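Local coordinates for RegF protein (Neisseria gonorrhoeae, PDB 4HOJ) that binds glutathione through a glutathione S-transferase fold and, as a stringent starvation protein A homologue, probably acts in the bacterial starvation response, at residues A[10-24]-A[187-201]. Sequence-based numbering, arbitrary orientation. Where two conformers were deposited one is given.
Sequences ITCPFSHRCRFVLYE and REAFIEALTPAEKAM. With GSH (glutathione), chain C.
From His-16 to Glu-24, helix 13-24 packs on helix 188-193, crossing it at 129° with the axes 8.1 Å apart, while the loop before it, at Ile-10 and Thr-11, meets helix 196-199; Ala-189 and Ala-193 sit where the backbones come closest, beside Tyr-23 and Phe-20. The contact shows how small residues bring helices together while one charged pair closes the end at Arg-187 and Glu-24 and another lies midway along the helix, at Arg-19 and Glu-198. Between the two salt bridges, the edge of Phe-190 points at the face of Phe-20 in a T-shaped pair, ring centres 5.3 Å apart with planes at 87°. His-16 joins the cluster obliquely, its CG swung anti to the backbone N, which carries the imidazole across to Phe-190 and the Leu-194 methyl CD2; a water bridges its NE2 to the carbonyl of Phe-190. Farther along, CB of Glu-192 lies over the Tyr-23 ring as a CH-pi contact.

Arg-19 grips Glu-198 end-on: NH1 reaches OE2 at 2.8 Å, nearly straight but from above the carboxylate plane, and NH2 takes OE1 while also donating to Ala-193 O. The bend at chi3 (-94°) turns the guanidinium so that the Thr-195 methyl CG2 covers one face. OE1 of Glu-198 also accepts from Thr-195 N, at 3.0 Å, half of a capping box whose other half is Glu-198 N to Thr-195 OG1; that hydroxyl in turn donates to Ile-10 O at 2.7 Å. At the far end Arg-187 holds Glu-24 side-on, NE to OE2 at 2.9 Å and NH2 to OE1.

Arg-162 adds a second charge to Glu-198 OE2 and also bonds His-16 ND1 and Thr-11 O. Flanked by two arginines, Glu-198 is probably ionised, and this network ties the last short helix to the thioredoxin-like domain just beside Cys-12, which binds glutathione covalently.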
loop_
_atom_site.group_PDB
_atom_site.type_symbol
_atom_site.label_atom_id
_atom_site.label_comp_id
_atom_site.label_asym_id
_atom_site.label_seq_id
_atom_site.Cartn_x
_atom_site.Cartn_y
_atom_site.Cartn_z
ATOM N N ILE A 10 -20.344 11.155 -2.776
ATOM C CA ILE A 10 -21.502 10.323 -3.131
ATOM C C ILE A 10 -21.304 9.529 -4.410
ATOM O O ILE A 10 -21.994 8.542 -4.648
ATOM C CB ILE A 10 -22.768 11.132 -3.204
ATOM C CG1 ILE A 10 -22.731 12.217 -4.286
ATOM C CG2 ILE A 10 -23.041 11.794 -1.814
ATOM C CD1 ILE A 10 -24.079 12.923 -4.464
ATOM N N THR A 11 -20.359 9.945 -5.241
ATOM C CA THR A 11 -20.053 9.130 -6.447
ATOM C C THR A 11 -18.647 8.586 -6.408
ATOM O O THR A 11 -18.179 8.070 -7.419
ATOM C CB THR A 11 -20.311 9.854 -7.797
ATOM O OG1 THR A 11 -19.473 11.008 -7.865
ATOM C CG2 THR A 11 -21.787 10.271 -7.918
ATOM N N CYS A 12 -17.973 8.645 -5.265
ATOM C CA CYS A 12 -16.564 8.297 -5.216
ATOM C C CYS A 12 -16.388 6.783 -5.028
ATOM O O CYS A 12 -16.833 6.258 -3.994
ATOM C CB CYS A 12 -15.929 9.051 -4.035
ATOM S SG CYS A 12 -14.232 8.574 -3.687
ATOM N N PRO A 13 -15.693 6.119 -5.959
ATOM C CA PRO A 13 -15.544 4.657 -5.792
ATOM C C PRO A 13 -14.711 4.293 -4.571
ATOM O O PRO A 13 -14.872 3.192 -4.032
ATOM C CB PRO A 13 -14.894 4.190 -7.129
ATOM C CG PRO A 13 -14.208 5.482 -7.687
ATOM C CD PRO A 13 -15.149 6.633 -7.233
ATOM N N PHE A 14 -13.787 5.158 -4.156
ATOM C CA PHE A 14 -12.932 4.859 -3.010
ATOM C C PHE A 14 -13.694 4.994 -1.743
ATOM O O PHE A 14 -13.591 4.136 -0.854
ATOM C CB PHE A 14 -11.674 5.748 -3.048
ATOM C CG PHE A 14 -10.888 5.567 -4.317
ATOM C CD1 PHE A 14 -10.125 4.430 -4.488
ATOM C CD2 PHE A 14 -10.977 6.462 -5.337
ATOM C CE1 PHE A 14 -9.403 4.229 -5.638
ATOM C CE2 PHE A 14 -10.295 6.256 -6.546
ATOM C CZ PHE A 14 -9.502 5.123 -6.692
ATOM N N SER A 15 -14.593 5.987 -1.666
ATOM C CA SER A 15 -15.535 6.096 -0.534
ATOM C C SER A 15 -16.525 4.912 -0.496
ATOM O O SER A 15 -16.904 4.437 0.578
ATOM C CB SER A 15 -16.363 7.421 -0.648
ATOM O OG SER A 15 -15.480 8.570 -0.561
ATOM N N HIS A 16 -16.927 4.484 -1.683
ATOM C CA HIS A 16 -17.842 3.367 -1.825
ATOM C C HIS A 16 -17.240 2.108 -1.157
ATOM O O HIS A 16 -17.934 1.365 -0.447
ATOM C CB HIS A 16 -18.109 3.192 -3.311
ATOM C CG HIS A 16 -19.205 2.236 -3.636
ATOM N ND1 HIS A 16 -19.533 1.976 -4.940
ATOM C CD2 HIS A 16 -19.988 1.427 -2.855
ATOM C CE1 HIS A 16 -20.525 1.089 -4.966
ATOM N NE2 HIS A 16 -20.814 0.728 -3.712
ATOM N N ARG A 17 -15.915 1.909 -1.295
ATOM C CA ARG A 17 -15.288 0.734 -0.671
ATOM C C ARG A 17 -15.512 0.791 0.826
ATOM O O ARG A 17 -15.848 -0.229 1.459
ATOM C CB ARG A 17 -13.750 0.701 -0.874
ATOM C CG ARG A 17 -13.268 0.591 -2.268
ATOM C CD ARG A 17 -11.739 0.722 -2.256
ATOM N NE ARG A 17 -11.137 0.264 -3.513
ATOM C CZ ARG A 17 -9.847 0.479 -3.794
ATOM N NH1 ARG A 17 -9.085 1.294 -3.035
ATOM N NH2 ARG A 17 -9.382 -0.076 -4.896
ATOM N N CYS A 18 -15.299 1.975 1.422
ATOM C CA CYS A 18 -15.396 2.102 2.885
ATOM C C CYS A 18 -16.839 1.982 3.352
ATOM O O CYS A 18 -17.115 1.328 4.363
ATOM C CB CYS A 18 -14.805 3.435 3.326
ATOM S SG CYS A 18 -13.068 3.650 2.867
ATOM N N ARG A 19 -17.803 2.530 2.613
ATOM C CA ARG A 19 -19.215 2.352 2.924
ATOM C C ARG A 19 -19.581 0.882 2.891
ATOM O O ARG A 19 -20.291 0.401 3.782
ATOM C CB ARG A 19 -20.082 3.224 1.979
ATOM C CG ARG A 19 -19.987 4.716 2.322
ATOM C CD ARG A 19 -20.889 5.519 1.385
ATOM N NE ARG A 19 -20.204 6.042 0.202
ATOM C CZ ARG A 19 -20.403 5.646 -1.064
ATOM N NH1 ARG A 19 -19.881 6.372 -2.081
ATOM N NH2 ARG A 19 -21.146 4.604 -1.338
ATOM N N PHE A 20 -19.058 0.159 1.899
ATOM C CA PHE A 20 -19.344 -1.269 1.801
ATOM C C PHE A 20 -18.839 -2.011 3.063
ATOM O O PHE A 20 -19.576 -2.785 3.682
ATOM C CB PHE A 20 -18.717 -1.747 0.501
ATOM C CG PHE A 20 -19.072 -3.164 0.090
ATOM C CD1 PHE A 20 -20.021 -3.942 0.736
ATOM C CD2 PHE A 20 -18.388 -3.699 -1.014
ATOM C CE1 PHE A 20 -20.300 -5.250 0.266
ATOM C CE2 PHE A 20 -18.645 -4.970 -1.489
ATOM C CZ PHE A 20 -19.600 -5.775 -0.835
ATOM N N VAL A 21 -17.587 -1.751 3.477
ATOM C CA VAL A 21 -17.079 -2.378 4.684
ATOM C C VAL A 21 -17.919 -2.023 5.886
ATOM O O VAL A 21 -18.223 -2.901 6.698
ATOM C CB VAL A 21 -15.576 -2.033 4.952
ATOM C CG1 VAL A 21 -15.127 -2.611 6.319
ATOM C CG2 VAL A 21 -14.684 -2.585 3.876
ATOM N N LEU A 22 -18.281 -0.756 6.045
ATOM C CA LEU A 22 -19.021 -0.340 7.231
ATOM C C LEU A 22 -20.339 -1.053 7.337
ATOM O O LEU A 22 -20.705 -1.519 8.416
ATOM C CB LEU A 22 -19.160 1.189 7.268
ATOM C CG LEU A 22 -17.848 1.901 7.603
ATOM C CD1 LEU A 22 -17.951 3.362 7.176
ATOM C CD2 LEU A 22 -17.545 1.781 9.080
ATOM N N TYR A 23 -21.058 -1.193 6.222
ATOM C CA TYR A 23 -22.310 -1.929 6.268
ATOM C C TYR A 23 -22.138 -3.429 6.424
ATOM O O TYR A 23 -22.982 -4.072 7.054
ATOM C CB TYR A 23 -23.173 -1.565 5.062
ATOM C CG TYR A 23 -23.861 -0.215 5.210
ATOM C CD1 TYR A 23 -24.925 -0.088 6.082
ATOM C CD2 TYR A 23 -23.436 0.906 4.515
ATOM C CE1 TYR A 23 -25.561 1.117 6.231
ATOM C CE2 TYR A 23 -24.074 2.135 4.657
ATOM C CZ TYR A 23 -25.129 2.212 5.534
ATOM O OH TYR A 23 -25.823 3.389 5.740
ATOM N N GLU A 24 -21.009 -3.979 5.952
ATOM C CA GLU A 24 -20.772 -5.408 6.212
ATOM C C GLU A 24 -20.550 -5.647 7.705
ATOM O O GLU A 24 -20.957 -6.679 8.206
ATOM C CB GLU A 24 -19.523 -5.934 5.428
ATOM C CG GLU A 24 -19.724 -6.133 3.919
ATOM C CD GLU A 24 -20.496 -7.400 3.598
ATOM O OE1 GLU A 24 -20.427 -8.369 4.410
ATOM O OE2 GLU A 24 -21.168 -7.463 2.570
ATOM N N ARG A 187 -25.249 -8.706 -2.428
ATOM C CA ARG A 187 -25.067 -8.766 -0.984
ATOM C C ARG A 187 -25.837 -7.600 -0.329
ATOM O O ARG A 187 -25.786 -6.454 -0.780
ATOM C CB ARG A 187 -23.596 -8.664 -0.594
ATOM C CG ARG A 187 -22.741 -9.835 -1.083
ATOM C CD ARG A 187 -21.276 -9.716 -0.643
ATOM N NE ARG A 187 -21.105 -9.747 0.826
ATOM C CZ ARG A 187 -20.913 -10.869 1.500
ATOM N NH1 ARG A 187 -20.916 -12.028 0.871
ATOM N NH2 ARG A 187 -20.775 -10.817 2.808
ATOM N N GLU A 188 -26.540 -7.900 0.749
ATOM C CA GLU A 188 -27.330 -6.921 1.455
ATOM C C GLU A 188 -26.527 -5.655 1.761
ATOM O O GLU A 188 -27.007 -4.550 1.576
ATOM C CB GLU A 188 -27.842 -7.560 2.764
ATOM C CG GLU A 188 -28.704 -6.677 3.585
ATOM C CD GLU A 188 -29.266 -7.399 4.800
ATOM O OE1 GLU A 188 -28.488 -7.692 5.731
ATOM O OE2 GLU A 188 -30.472 -7.695 4.822
ATOM N N ALA A 189 -25.284 -5.808 2.206
ATOM C CA ALA A 189 -24.498 -4.628 2.618
ATOM C C ALA A 189 -24.014 -3.866 1.418
ATOM O O ALA A 189 -23.772 -2.666 1.511
ATOM C CB ALA A 189 -23.304 -5.031 3.488
ATOM N N PHE A 190 -23.878 -4.548 0.282
ATOM C CA PHE A 190 -23.512 -3.812 -0.911
ATOM C C PHE A 190 -24.644 -2.852 -1.270
ATOM O O PHE A 190 -24.394 -1.664 -1.542
ATOM C CB PHE A 190 -23.183 -4.757 -2.077
ATOM C CG PHE A 190 -22.792 -4.006 -3.310
ATOM C CD1 PHE A 190 -23.783 -3.575 -4.189
ATOM C CD2 PHE A 190 -21.458 -3.670 -3.560
ATOM C CE1 PHE A 190 -23.427 -2.795 -5.306
ATOM C CE2 PHE A 190 -21.101 -2.896 -4.666
ATOM C CZ PHE A 190 -22.101 -2.462 -5.550
ATOM N N ILE A 191 -25.843 -3.376 -1.327
ATOM C CA ILE A 191 -26.985 -2.520 -1.621
ATOM C C ILE A 191 -27.172 -1.383 -0.616
ATOM O O ILE A 191 -27.405 -0.225 -1.023
ATOM C CB ILE A 191 -28.243 -3.336 -1.733
ATOM C CG1 ILE A 191 -28.116 -4.293 -2.912
ATOM C CG2 ILE A 191 -29.476 -2.442 -1.920
ATOM C CD1 ILE A 191 -28.980 -5.518 -2.739
ATOM N N GLU A 192 -27.008 -1.693 0.684
ATOM C CA GLU A 192 -27.081 -0.644 1.705
ATOM C C GLU A 192 -26.062 0.455 1.513
ATOM O O GLU A 192 -26.317 1.620 1.788
ATOM C CB GLU A 192 -26.842 -1.205 3.103
ATOM C CG GLU A 192 -27.928 -2.103 3.660
ATOM C CD GLU A 192 -27.528 -2.669 5.019
ATOM O OE1 GLU A 192 -26.475 -3.335 5.157
ATOM O OE2 GLU A 192 -28.284 -2.462 5.978
ATOM N N ALA A 193 -24.863 0.088 1.074
ATOM C CA ALA A 193 -23.784 1.030 0.900
ATOM C C ALA A 193 -23.899 1.970 -0.270
ATOM O O ALA A 193 -23.255 3.045 -0.283
ATOM C CB ALA A 193 -22.482 0.281 0.788
ATOM N N LEU A 194 -24.741 1.636 -1.262
ATOM C CA LEU A 194 -24.895 2.501 -2.445
ATOM C C LEU A 194 -25.562 3.805 -2.058
ATOM O O LEU A 194 -26.583 3.820 -1.346
ATOM C CB LEU A 194 -25.794 1.803 -3.477
ATOM C CG LEU A 194 -25.175 0.575 -4.181
ATOM C CD1 LEU A 194 -26.285 -0.160 -4.933
ATOM C CD2 LEU A 194 -24.080 0.995 -5.138
ATOM N N THR A 195 -25.025 4.904 -2.561
ATOM C CA THR A 195 -25.765 6.144 -2.466
ATOM C C THR A 195 -26.872 6.210 -3.576
ATOM O O THR A 195 -26.818 5.451 -4.560
ATOM C CB THR A 195 -24.811 7.349 -2.626
ATOM O OG1 THR A 195 -24.410 7.436 -3.993
ATOM C CG2 THR A 195 -23.579 7.273 -1.737
ATOM N N PRO A 196 -27.827 7.155 -3.465
ATOM C CA PRO A 196 -28.784 7.308 -4.568
ATOM C C PRO A 196 -28.140 7.633 -5.889
ATOM O O PRO A 196 -28.579 7.166 -6.925
ATOM C CB PRO A 196 -29.703 8.448 -4.108
ATOM C CG PRO A 196 -29.548 8.508 -2.686
ATOM C CD PRO A 196 -28.158 8.027 -2.326
ATOM N N ALA A 197 -27.007 8.368 -5.838
ATOM C CA ALA A 197 -26.310 8.684 -7.077
ATOM C C ALA A 197 -25.698 7.424 -7.673
ATOM O O ALA A 197 -25.754 7.218 -8.858
ATOM C CB ALA A 197 -25.222 9.750 -6.788
ATOM N N GLU A 198 -25.153 6.543 -6.821
ATOM C CA GLU A 198 -24.546 5.314 -7.362
ATOM C C GLU A 198 -25.615 4.351 -7.867
ATOM O O GLU A 198 -25.373 3.646 -8.880
ATOM C CB GLU A 198 -23.691 4.656 -6.270
ATOM C CG GLU A 198 -22.351 5.391 -6.044
ATOM C CD GLU A 198 -21.713 5.030 -4.746
ATOM O OE1 GLU A 198 -22.375 4.490 -3.809
ATOM O OE2 GLU A 198 -20.486 5.285 -4.622
ATOM N N LYS A 199 -26.812 4.372 -7.247
ATOM C CA LYS A 199 -27.897 3.567 -7.783
ATOM C C LYS A 199 -28.253 3.982 -9.187
ATOM O O LYS A 199 -28.653 3.108 -9.975
ATOM C CB LYS A 199 -29.107 3.639 -6.853
ATOM C CG LYS A 199 -28.819 2.919 -5.538
ATOM C CD LYS A 199 -30.076 2.857 -4.665
ATOM C CE LYS A 199 -29.705 2.218 -3.292
ATOM N NZ LYS A 199 -30.889 2.394 -2.391
ATOM N N ALA A 200 -28.095 5.252 -9.521
ATOM C CA ALA A 200 -28.348 5.752 -10.890
ATOM C C ALA A 200 -27.386 5.229 -11.958
ATOM O O ALA A 200 -27.627 5.367 -13.159
ATOM C CB ALA A 200 -28.357 7.324 -10.918
ATOM N N MET A 201 -26.283 4.629 -11.508
ATOM C CA MET A 201 -25.216 4.120 -12.427
ATOM C C MET A 201 -25.505 2.798 -13.102
ATOM O O MET A 201 -24.865 2.483 -14.091
ATOM C CB MET A 201 -23.841 4.021 -11.728
ATOM C CG MET A 201 -23.421 5.331 -11.162
ATOM S SD MET A 201 -21.917 5.082 -10.202
ATOM C CE MET A 201 -21.530 6.772 -9.828
HETATM N N1 GSH C . -5.922 6.680 -3.028
HETATM C CA1 GSH C . -7.202 7.288 -2.559
HETATM C C1 GSH C . -7.976 6.302 -1.765
HETATM O O11 GSH C . -8.709 6.691 -0.821
HETATM O O12 GSH C . -7.889 5.105 -2.097
HETATM C CB1 GSH C . -7.990 7.899 -3.727
HETATM C CG1 GSH C . -9.177 8.757 -3.274
HETATM C CD1 GSH C . -9.683 9.604 -4.426
HETATM O OE1 GSH C . -9.230 9.562 -5.548
HETATM N N2 GSH C . -10.767 10.388 -4.061
HETATM C CA2 GSH C . -11.336 11.289 -5.063
HETATM C C2 GSH C . -11.158 12.685 -4.522
HETATM O O2 GSH C . -11.295 13.058 -3.368
HETATM C CB2 GSH C . -12.796 11.116 -5.312
HETATM S SG2 GSH C . -13.252 9.484 -5.825
HETATM N N3 GSH C . -10.911 13.672 -5.565
HETATM C CA3 GSH C . -10.711 15.072 -5.237
HETATM C C3 GSH C . -9.323 15.435 -5.663
HETATM O O31 GSH C . -8.424 14.617 -6.059
HETATM O O32 GSH C . -9.053 16.656 -5.589
HETATM O O HOH W 1 -22.039 -1.017 -2.161
HETATM O O HOH W 2 -25.472 -3.220 7.830
HETATM O O HOH W 3 -23.818 -8.265 3.088
#